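Local coordinates for protein poly-beta-hydroxybuterate polymerase (Cupriavidus necator, PDB 5T6O) that makes polyhydroxybutyrate as a class I synthase, this chain being its catalytic domain, which probably works by acyl transfer within an alpha/beta hydrolase fold, at residues V131-R135 with V258-P262; L188-F194 with N226-L232; Y275-D280 with S306-V312. The protein carries 1 engineered substitution. One frame throughout, in Å; residues are numbered along the deposited sequence.

Interaction 1: V131-R135 with V258-P262; sequences VLAAR and VCGVP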
loop_
_atom_site.group_PDB
_atom_site.type_symbol
_atom_site.label_atom_id
_atom_site.label_comp_id
_atom_site.label_asym_id
_atom_site.label_seq_id
_atom_site.Cartn_x
_atom_site.Cartn_y
_atom_site.Cartn_z
ATOM N N VAL A 131 8.747 -18.837 -29.285
ATOM C CA VAL A 131 9.573 -18.842 -30.494
ATOM C C VAL A 131 9.321 -20.111 -31.295
ATOM O O VAL A 131 9.114 -20.067 -32.516
ATOM C CB VAL A 131 11.063 -18.683 -30.133
ATOM C CG1 VAL A 131 11.969 -19.038 -31.338
ATOM C CG2 VAL A 131 11.342 -17.255 -29.658
ATOM N N LEU A 132 9.324 -21.260 -30.615
ATOM C CA LEU A 132 9.108 -22.531 -31.297
ATOM C C LEU A 132 7.729 -22.592 -31.950
ATOM O O LEU A 132 7.587 -23.120 -33.060
ATOM C CB LEU A 132 9.293 -23.686 -30.307
ATOM C CG LEU A 132 10.751 -24.030 -29.978
ATOM C CD1 LEU A 132 10.862 -24.897 -28.719
ATOM C CD2 LEU A 132 11.397 -24.724 -31.170
ATOM N N ALA A 133 6.698 -22.060 -31.285
ATOM C CA ALA A 133 5.355 -22.116 -31.868
ATOM C C ALA A 133 5.285 -21.308 -33.159
ATOM O O ALA A 133 4.666 -21.741 -34.137
ATOM C CB ALA A 133 4.308 -21.617 -30.864
ATOM N N ALA A 134 5.926 -20.135 -33.182
ATOM C CA ALA A 134 5.989 -19.346 -34.407
ATOM C C ALA A 134 6.736 -20.070 -35.524
ATOM O O ALA A 134 6.514 -19.772 -36.702
ATOM C CB ALA A 134 6.640 -17.991 -34.113
ATOM N N ARG A 135 7.625 -21.003 -35.186
ATOM C CA ARG A 135 8.268 -21.862 -36.176
ATOM C C ARG A 135 7.411 -23.069 -36.548
ATOM O O ARG A 135 7.870 -23.919 -37.315
ATOM C CB ARG A 135 9.633 -22.345 -35.651
ATOM C CG ARG A 135 10.647 -21.233 -35.371
ATOM C CD ARG A 135 11.984 -21.785 -34.853
ATOM N NE ARG A 135 12.961 -20.723 -34.623
ATOM C CZ ARG A 135 14.081 -20.865 -33.916
ATOM N NH1 ARG A 135 14.906 -19.833 -33.757
ATOM N NH2 ARG A 135 14.382 -22.033 -33.364
ATOM N N VAL A 258 12.398 -12.192 -31.225
ATOM C CA VAL A 258 13.400 -13.007 -30.548
ATOM C C VAL A 258 13.720 -14.176 -31.460
ATOM O O VAL A 258 12.804 -14.857 -31.932
ATOM C CB VAL A 258 12.891 -13.504 -29.179
ATOM C CG1 VAL A 258 13.866 -14.536 -28.557
ATOM C CG2 VAL A 258 12.655 -12.321 -28.235
ATOM N N CYS A 259 15.011 -14.385 -31.734
ATOM C CA CYS A 259 15.473 -15.486 -32.584
ATOM C C CYS A 259 14.734 -15.516 -33.921
ATOM O O CYS A 259 14.391 -16.582 -34.441
ATOM C CB CYS A 259 15.344 -16.828 -31.867
ATOM S SG CYS A 259 16.344 -16.958 -30.378
ATOM N N GLY A 260 14.464 -14.330 -34.466
ATOM C CA GLY A 260 13.916 -14.197 -35.798
ATOM C C GLY A 260 12.406 -14.251 -35.916
ATOM O O GLY A 260 11.899 -14.223 -37.046
ATOM N N VAL A 261 11.666 -14.334 -34.810
ATOM C CA VAL A 261 10.202 -14.405 -34.887
ATOM C C VAL A 261 9.587 -13.513 -33.825
ATOM O O VAL A 261 10.188 -13.233 -32.777
ATOM C CB VAL A 261 9.676 -15.850 -34.717
ATOM C CG1 VAL A 261 10.086 -16.718 -35.904
ATOM C CG2 VAL A 261 10.159 -16.447 -33.400
ATOM N N PRO A 262 8.365 -13.035 -34.081
ATOM C CA PRO A 262 7.643 -12.272 -33.058
ATOM C C PRO A 262 7.227 -13.180 -31.909
ATOM O O PRO A 262 6.886 -14.349 -32.115
ATOM C CB PRO A 262 6.418 -11.729 -33.810
ATOM C CG PRO A 262 6.760 -11.867 -35.276
ATOM C CD PRO A 262 7.616 -13.093 -35.350
HETATM O O HOH W 1 13.386 -18.494 -36.449
#
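Val-131, in the last turn of helix 120-134, lies nearest Val-261 in a beta hairpin with a two-residue turn, their CA atoms 6.3 Å apart. The hairpin turns through Cys-259 and Gly-260 as a type I' turn and is closed by two backbone hydrogen bonds, in which Val-258 and Val-261 each give an N-H to the other's carbonyl. The two methyls of Val-131 divide the work. CG1, held anti to the backbone N (chi1 166°), meets CG2 of Val-261 at 3.8 Å and also approaches CB of Cys-259. CG2 goes instead to the base of the turn, 3.9 Å from CG1 of Val-258, and there the two valines cross at about a right angle. One turn further on, the methyl of Ala-134 presses against Val-261, with 3.8 Å between CB and CB. Arg-135 follows the helix with a chain extended from CG to NE, which brings its guanidinium alongside the hairpin turn. Val-131 CG1 lies 3.7 Å above one face of that group, offset toward its rim. At the edge, NH1 reaches the carbonyl O of Cys-259 in a long, weak hydrogen bond of 3.4 Å (161° at the hydrogen). A water reinforces it, accepting from Arg-135 NE at 2.9 Å and donating to Cys-259 O at 2.9 Å. The stronger partner of Arg-135 is Glu-94 on helix 89-108, to which NH1 makes a salt bridge; Asp-90 of the same helix accepts from Cys-259 N. The arrangement is a type I' beta hairpin packed on the C-terminal end of a helix of the alpha/beta hydrolase fold.

Interaction 2: L188-F194 with N226-L232; sequences LELANTF and NGDATNL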
loop_
_atom_site.group_PDB
_atom_site.type_symbol
_atom_site.label_atom_id
_atom_site.label_comp_id
_atom_site.label_asym_id
_atom_site.label_seq_id
_atom_site.Cartn_x
_atom_site.Cartn_y
_atom_site.Cartn_z
ATOM N N LEU A 188 30.523 -9.010 -17.603
ATOM C CA LEU A 188 29.900 -9.970 -16.707
ATOM C C LEU A 188 29.450 -9.187 -15.490
ATOM O O LEU A 188 30.260 -8.499 -14.862
ATOM C CB LEU A 188 30.889 -11.061 -16.313
ATOM C CG LEU A 188 31.508 -11.832 -17.472
ATOM C CD1 LEU A 188 32.625 -12.734 -16.964
ATOM C CD2 LEU A 188 30.429 -12.628 -18.187
ATOM N N GLU A 189 28.170 -9.257 -15.172
ATOM C CA GLU A 189 27.651 -8.563 -14.005
ATOM C C GLU A 189 27.176 -9.593 -12.998
ATOM O O GLU A 189 26.399 -10.491 -13.342
ATOM C CB GLU A 189 26.520 -7.605 -14.371
ATOM C CG GLU A 189 27.018 -6.333 -15.010
ATOM C CD GLU A 189 27.928 -5.535 -14.078
ATOM O OE1 GLU A 189 27.864 -5.723 -12.831
ATOM O OE2 GLU A 189 28.705 -4.714 -14.600
ATOM N N LEU A 190 27.678 -9.477 -11.772
ATOM C CA LEU A 190 27.236 -10.355 -10.695
ATOM C C LEU A 190 25.738 -10.222 -10.488
ATOM O O LEU A 190 25.190 -9.116 -10.514
ATOM C CB LEU A 190 27.955 -10.001 -9.395
ATOM C CG LEU A 190 29.413 -10.418 -9.281
ATOM C CD1 LEU A 190 30.026 -9.755 -8.054
ATOM C CD2 LEU A 190 29.499 -11.939 -9.197
ATOM N N ALA A 191 25.077 -11.358 -10.242
ATOM C CA ALA A 191 23.639 -11.361 -9.997
ATOM C C ALA A 191 23.298 -12.343 -8.893
ATOM O O ALA A 191 23.905 -13.411 -8.786
ATOM C CB ALA A 191 22.838 -11.747 -11.246
ATOM N N ASN A 192 22.315 -11.979 -8.074
ATOM C CA ASN A 192 21.707 -12.933 -7.165
ATOM C C ASN A 192 20.217 -12.637 -7.105
ATOM O O ASN A 192 19.733 -11.659 -7.675
ATOM C CB ASN A 192 22.369 -12.890 -5.788
ATOM C CG ASN A 192 22.301 -11.525 -5.161
ATOM O OD1 ASN A 192 21.296 -10.840 -5.257
ATOM N ND2 ASN A 192 23.389 -11.111 -4.537
ATOM N N THR A 193 19.484 -13.502 -6.411
ATOM C CA THR A 193 18.031 -13.450 -6.469
ATOM C C THR A 193 17.472 -12.394 -5.527
ATOM O O THR A 193 16.677 -11.542 -5.941
ATOM C CB THR A 193 17.447 -14.823 -6.119
ATOM O OG1 THR A 193 17.891 -15.785 -7.082
ATOM C CG2 THR A 193 15.926 -14.775 -6.119
ATOM N N PHE A 194 17.868 -12.439 -4.255
ATOM C CA PHE A 194 17.227 -11.554 -3.288
ATOM C C PHE A 194 17.671 -10.111 -3.439
ATOM O O PHE A 194 16.935 -9.213 -3.018
ATOM C CB PHE A 194 17.465 -12.077 -1.873
ATOM C CG PHE A 194 16.526 -13.189 -1.515
ATOM C CD1 PHE A 194 16.772 -14.483 -1.940
ATOM C CD2 PHE A 194 15.347 -12.923 -0.833
ATOM C CE1 PHE A 194 15.882 -15.502 -1.643
ATOM C CE2 PHE A 194 14.450 -13.941 -0.528
ATOM C CZ PHE A 194 14.715 -15.228 -0.941
ATOM N N ASN A 226 21.812 -18.179 -2.273
ATOM C CA ASN A 226 21.776 -16.804 -2.755
ATOM C C ASN A 226 23.175 -16.216 -2.870
ATOM O O ASN A 226 23.433 -15.404 -3.765
ATOM C CB ASN A 226 20.915 -15.948 -1.828
ATOM C CG ASN A 226 20.759 -14.539 -2.328
ATOM O OD1 ASN A 226 19.992 -14.284 -3.258
ATOM N ND2 ASN A 226 21.470 -13.603 -1.702
ATOM N N GLY A 227 24.081 -16.597 -1.972
ATOM C CA GLY A 227 25.437 -16.073 -1.998
ATOM C C GLY A 227 26.316 -16.666 -3.072
ATOM O O GLY A 227 27.374 -16.108 -3.372
ATOM N N ASP A 228 25.886 -17.785 -3.651
ATOM C CA ASP A 228 26.591 -18.494 -4.723
ATOM C C ASP A 228 26.200 -17.800 -6.036
ATOM O O ASP A 228 25.336 -18.242 -6.795
ATOM C CB ASP A 228 26.218 -19.973 -4.682
ATOM C CG ASP A 228 27.102 -20.851 -5.553
ATOM O OD1 ASP A 228 27.983 -20.325 -6.261
ATOM O OD2 ASP A 228 26.897 -22.090 -5.524
ATOM N N ALA A 229 26.824 -16.652 -6.282
ATOM C CA ALA A 229 26.314 -15.739 -7.303
ATOM C C ALA A 229 26.687 -16.195 -8.715
ATOM O O ALA A 229 27.631 -16.951 -8.928
ATOM C CB ALA A 229 26.849 -14.324 -7.071
ATOM N N THR A 230 25.915 -15.724 -9.694
ATOM C CA THR A 230 26.189 -16.035 -11.086
ATOM C C THR A 230 26.444 -14.745 -11.848
ATOM O O THR A 230 25.974 -13.676 -11.456
ATOM C CB THR A 230 25.041 -16.814 -11.726
ATOM O OG1 THR A 230 23.822 -16.061 -11.605
ATOM C CG2 THR A 230 24.898 -18.176 -11.024
ATOM N N ASN A 231 27.210 -14.854 -12.926
ATOM C CA ASN A 231 27.436 -13.720 -13.815
ATOM C C ASN A 231 26.367 -13.666 -14.890
ATOM O O ASN A 231 25.968 -14.698 -15.433
ATOM C CB ASN A 231 28.801 -13.811 -14.490
ATOM C CG ASN A 231 29.938 -13.532 -13.535
ATOM O OD1 ASN A 231 29.847 -12.629 -12.699
ATOM N ND2 ASN A 231 31.008 -14.319 -13.642
ATOM N N LEU A 232 25.939 -12.448 -15.223
ATOM C CA LEU A 232 25.065 -12.245 -16.366
ATOM C C LEU A 232 25.849 -11.549 -17.462
ATOM O O LEU A 232 26.500 -10.538 -17.183
ATOM C CB LEU A 232 23.849 -11.392 -15.998
ATOM C CG LEU A 232 22.900 -11.901 -14.906
ATOM C CD1 LEU A 232 21.740 -10.922 -14.731
ATOM C CD2 LEU A 232 22.385 -13.315 -15.250
HETATM O O HOH W 2 25.131 -13.038 -3.550
#
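Asn-226 OD1 takes in two consecutive backbone N-H groups, a nearly straight bond from Phe-194 N (3.0 Å, 176° at the hydrogen) and a weak, bent one from Thr-193 N at 3.3 Å. A weak third donor, ND2 of Asn-48, lies outside the pair of segments. This grip closes one end of a two-stranded antiparallel ribbon, 188-191 with 230-233, apart from the large central sheet of the alpha/beta hydrolase fold. With CG anti to the backbone N (chi1 -176°), the Asn-226 amide leaves the end of helix 220-227 and reaches the loop after the first strand. Its oxygen also lies at the edge of the Phe-194 ring, whose plane stands 80° from the amide. Glu-189 with Leu-232 and Ala-191 with Thr-230 are the hydrogen-bonded pairs, each joined in both directions; among these bonds are Leu-232 N to Glu-189 O at 2.8 Å and Ala-191 N to Thr-230 O, also 2.8 Å. On one face Ala-191 CB sits 3.7 Å from CG of Leu-232, which also touches Tyr-237 of helix 234-246. On the other, the non-hydrogen-bonded pair Leu-190 and Asn-231 run side by side, CD2 of the leucine 3.6 Å from OD1 of the asparagine, while Asn-231 ND2 bonds to Ala-389 O and Pro-80 O. The Phe-194 ring meets that of Phe-161 of a second subunit, placing this end of the ribbon at an interface. Asn-192 OD1 accepts from Ser-195 N, and a water accepts from Asn-192 ND2 at 2.8 Å and donates to Asn-226 O at 2.9 Å.

Interaction 3: Y275-D280 with S306-V312; sequences YGSRED and SGHIAGV. With SO4 (sulfate ion), chain B.
Asp-280 reaches from the turn after strand 272-277 to His-308, at the start of the short helix 308-312. The two lie in the loops after strands 272-277 and 299-304, the positions that in alpha/beta hydrolase folds usually carry an acid and a histidine, and the pair is consistent with that layout. CB of Asp-280 lies 4.0 Å from His-308 CA. CG, turned anti to the backbone N (chi1 -171°), closes to 3.4 Å from the same CA. OD1 lies near His-308 CB and is held by the backbone N-H groups of Ile-282 and Val-283. OD2 accepts from His-308 ND1 at 2.8 Å on its syn side; the bond is nearly straight (168°) and lies in the imidazole plane, which is 61° from the carboxylate. A water donates to both OD2 and His-308 O and accepts from Ser-277 OG, which in turn accepts a hydrogen bond from the hydroxyl of Tyr-275 at 2.6 Å (OH to OG). OD2 is thus gripped by two donors, the imidazole N-H and the water. Glu-279 N meets Ser-306 O from above the carbonyl plane, at 2.9 Å. Glu-164 of a second subunit accepts from the backbone of Ile-309 and Ala-310. Arg-278 extends away: NH1 makes a salt bridge to Asp-163 of a fourth subunit, and a sulfate, probably from the crystallisation liquor, meets the guanidinium edge, NE donating to sulfate O3 at 2.8 Å and NH2 to sulfate O1 at 2.6 Å.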
loop_
_atom_site.group_PDB
_atom_site.type_symbol
_atom_site.label_atom_id
_atom_site.label_comp_id
_atom_site.label_asym_id
_atom_site.label_seq_id
_atom_site.Cartn_x
_atom_site.Cartn_y
_atom_site.Cartn_z
ATOM N N TYR A 275 2.012 -20.984 -10.661
ATOM C CA TYR A 275 2.169 -20.999 -9.215
ATOM C C TYR A 275 2.770 -19.677 -8.742
ATOM O O TYR A 275 3.697 -19.145 -9.359
ATOM C CB TYR A 275 3.065 -22.184 -8.731
ATOM C CG TYR A 275 3.389 -21.992 -7.281
ATOM C CD1 TYR A 275 2.502 -22.412 -6.295
ATOM C CD2 TYR A 275 4.538 -21.304 -6.885
ATOM C CE1 TYR A 275 2.757 -22.166 -4.963
ATOM C CE2 TYR A 275 4.791 -21.058 -5.553
ATOM C CZ TYR A 275 3.892 -21.481 -4.606
ATOM O OH TYR A 275 4.144 -21.208 -3.289
ATOM N N GLY A 276 2.277 -19.170 -7.620
ATOM C CA GLY A 276 2.931 -18.061 -6.947
ATOM C C GLY A 276 2.802 -18.211 -5.443
ATOM O O GLY A 276 1.985 -18.989 -4.949
ATOM N N SER A 277 3.621 -17.448 -4.715
ATOM C CA SER A 277 3.622 -17.472 -3.254
ATOM C C SER A 277 3.090 -16.152 -2.693
ATOM O O SER A 277 3.449 -15.068 -3.168
ATOM C CB SER A 277 5.029 -17.741 -2.710
ATOM O OG SER A 277 5.501 -19.026 -3.099
ATOM N N ARG A 278 2.254 -16.242 -1.660
ATOM C CA ARG A 278 1.467 -15.072 -1.264
ATOM C C ARG A 278 2.325 -13.930 -0.712
ATOM O O ARG A 278 2.026 -12.752 -0.961
ATOM C CB ARG A 278 0.412 -15.467 -0.239
ATOM C CG ARG A 278 -0.473 -14.283 0.080
ATOM C CD ARG A 278 -1.724 -14.702 0.773
ATOM N NE ARG A 278 -2.558 -13.539 1.018
ATOM C CZ ARG A 278 -3.644 -13.575 1.773
ATOM N NH1 ARG A 278 -4.001 -14.726 2.334
ATOM N NH2 ARG A 278 -4.359 -12.471 1.969
ATOM N N GLU A 279 3.355 -14.237 0.081
ATOM C CA GLU A 279 4.192 -13.190 0.665
ATOM C C GLU A 279 5.459 -12.943 -0.153
ATOM O O GLU A 279 6.428 -12.378 0.368
ATOM C CB GLU A 279 4.574 -13.528 2.104
ATOM C CG GLU A 279 3.441 -14.076 2.975
ATOM C CD GLU A 279 2.224 -13.168 3.107
ATOM O OE1 GLU A 279 2.335 -11.929 2.955
ATOM O OE2 GLU A 279 1.135 -13.716 3.392
ATOM N N ASP A 280 5.474 -13.372 -1.408
ATOM C CA ASP A 280 6.637 -13.211 -2.275
ATOM C C ASP A 280 6.699 -11.762 -2.743
ATOM O O ASP A 280 5.768 -11.287 -3.395
ATOM C CB ASP A 280 6.506 -14.176 -3.456
ATOM C CG ASP A 280 7.759 -14.266 -4.310
ATOM O OD1 ASP A 280 8.634 -13.379 -4.232
ATOM O OD2 ASP A 280 7.845 -15.247 -5.081
ATOM N N SER A 306 3.406 -18.024 2.245
ATOM C CA SER A 306 4.757 -17.606 2.636
ATOM C C SER A 306 5.555 -16.976 1.490
ATOM O O SER A 306 4.980 -16.557 0.477
ATOM C CB SER A 306 5.537 -18.779 3.258
ATOM O OG SER A 306 6.630 -18.293 4.034
ATOM N N GLY A 307 6.876 -16.874 1.666
ATOM C CA GLY A 307 7.717 -16.017 0.850
ATOM C C GLY A 307 8.217 -16.663 -0.435
ATOM O O GLY A 307 7.775 -17.736 -0.850
ATOM N N HIS A 308 9.186 -15.978 -1.062
ATOM C CA HIS A 308 9.688 -16.360 -2.381
ATOM C C HIS A 308 10.179 -17.806 -2.403
ATOM O O HIS A 308 9.754 -18.607 -3.246
ATOM C CB HIS A 308 10.808 -15.390 -2.783
ATOM C CG HIS A 308 11.393 -15.646 -4.139
ATOM N ND1 HIS A 308 10.645 -15.606 -5.298
ATOM C CD2 HIS A 308 12.665 -15.925 -4.521
ATOM C CE1 HIS A 308 11.430 -15.856 -6.334
ATOM N NE2 HIS A 308 12.661 -16.052 -5.889
ATOM N N ILE A 309 11.092 -18.155 -1.503
ATOM C CA ILE A 309 11.614 -19.525 -1.485
ATOM C C ILE A 309 10.828 -20.405 -0.525
ATOM O O ILE A 309 10.508 -21.549 -0.850
ATOM C CB ILE A 309 13.117 -19.541 -1.135
ATOM C CG1 ILE A 309 13.927 -18.787 -2.194
ATOM C CG2 ILE A 309 13.609 -20.991 -1.000
ATOM C CD1 ILE A 309 13.777 -19.354 -3.598
ATOM N N ALA A 310 10.511 -19.898 0.668
ATOM C CA ALA A 310 9.759 -20.712 1.626
ATOM C C ALA A 310 8.461 -21.236 1.018
ATOM O O ALA A 310 8.049 -22.367 1.297
ATOM C CB ALA A 310 9.465 -19.906 2.895
ATOM N N GLY A 311 7.812 -20.438 0.168
ATOM C CA GLY A 311 6.541 -20.873 -0.395
ATOM C C GLY A 311 6.700 -21.948 -1.455
ATOM O O GLY A 311 5.911 -22.895 -1.512
ATOM N N VAL A 312 7.707 -21.808 -2.324
ATOM C CA VAL A 312 7.895 -22.790 -3.386
ATOM C C VAL A 312 8.495 -24.071 -2.832
ATOM O O VAL A 312 8.055 -25.175 -3.169
ATOM C CB VAL A 312 8.756 -22.211 -4.528
ATOM C CG1 VAL A 312 8.061 -21.062 -5.156
ATOM C CG2 VAL A 312 10.126 -21.765 -4.039
HETATM S S SO4 B . -2.761 -9.994 -0.183
HETATM O O1 SO4 B . -4.067 -10.460 0.276
HETATM O O2 SO4 B . -2.481 -8.707 0.453
HETATM O O3 SO4 B . -1.723 -10.950 0.203
HETATM O O4 SO4 B . -2.789 -9.836 -1.640
HETATM O O HOH W 3 7.568 -18.032 -4.654
HETATM O O HOH W 4 1.032 -16.513 3.357
#

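In the fold
From the N terminus, the chain first enters interaction 1 at 131-135, whose partner 258-262 closes a long loop containing strand 140-146 and ties the end of helix 120-134 to the hairpin 257-262. Interaction 2 lies wholly within that loop: 188-194 and 226-232 close a smaller, largely helical excursion before that hairpin is reached. Interaction 3 follows in series, its ends joining the loops after neighbouring strands 272-277 and 299-304. No contacts cross. Interactions 1 and 3 lie on opposite sides of the chain's centre, with centres about 31 Å apart, whereas interactions 2 and 3 touch: Thr-193 CG2 is 3.5 Å from His-308 NE2. Both also meet the second subunit.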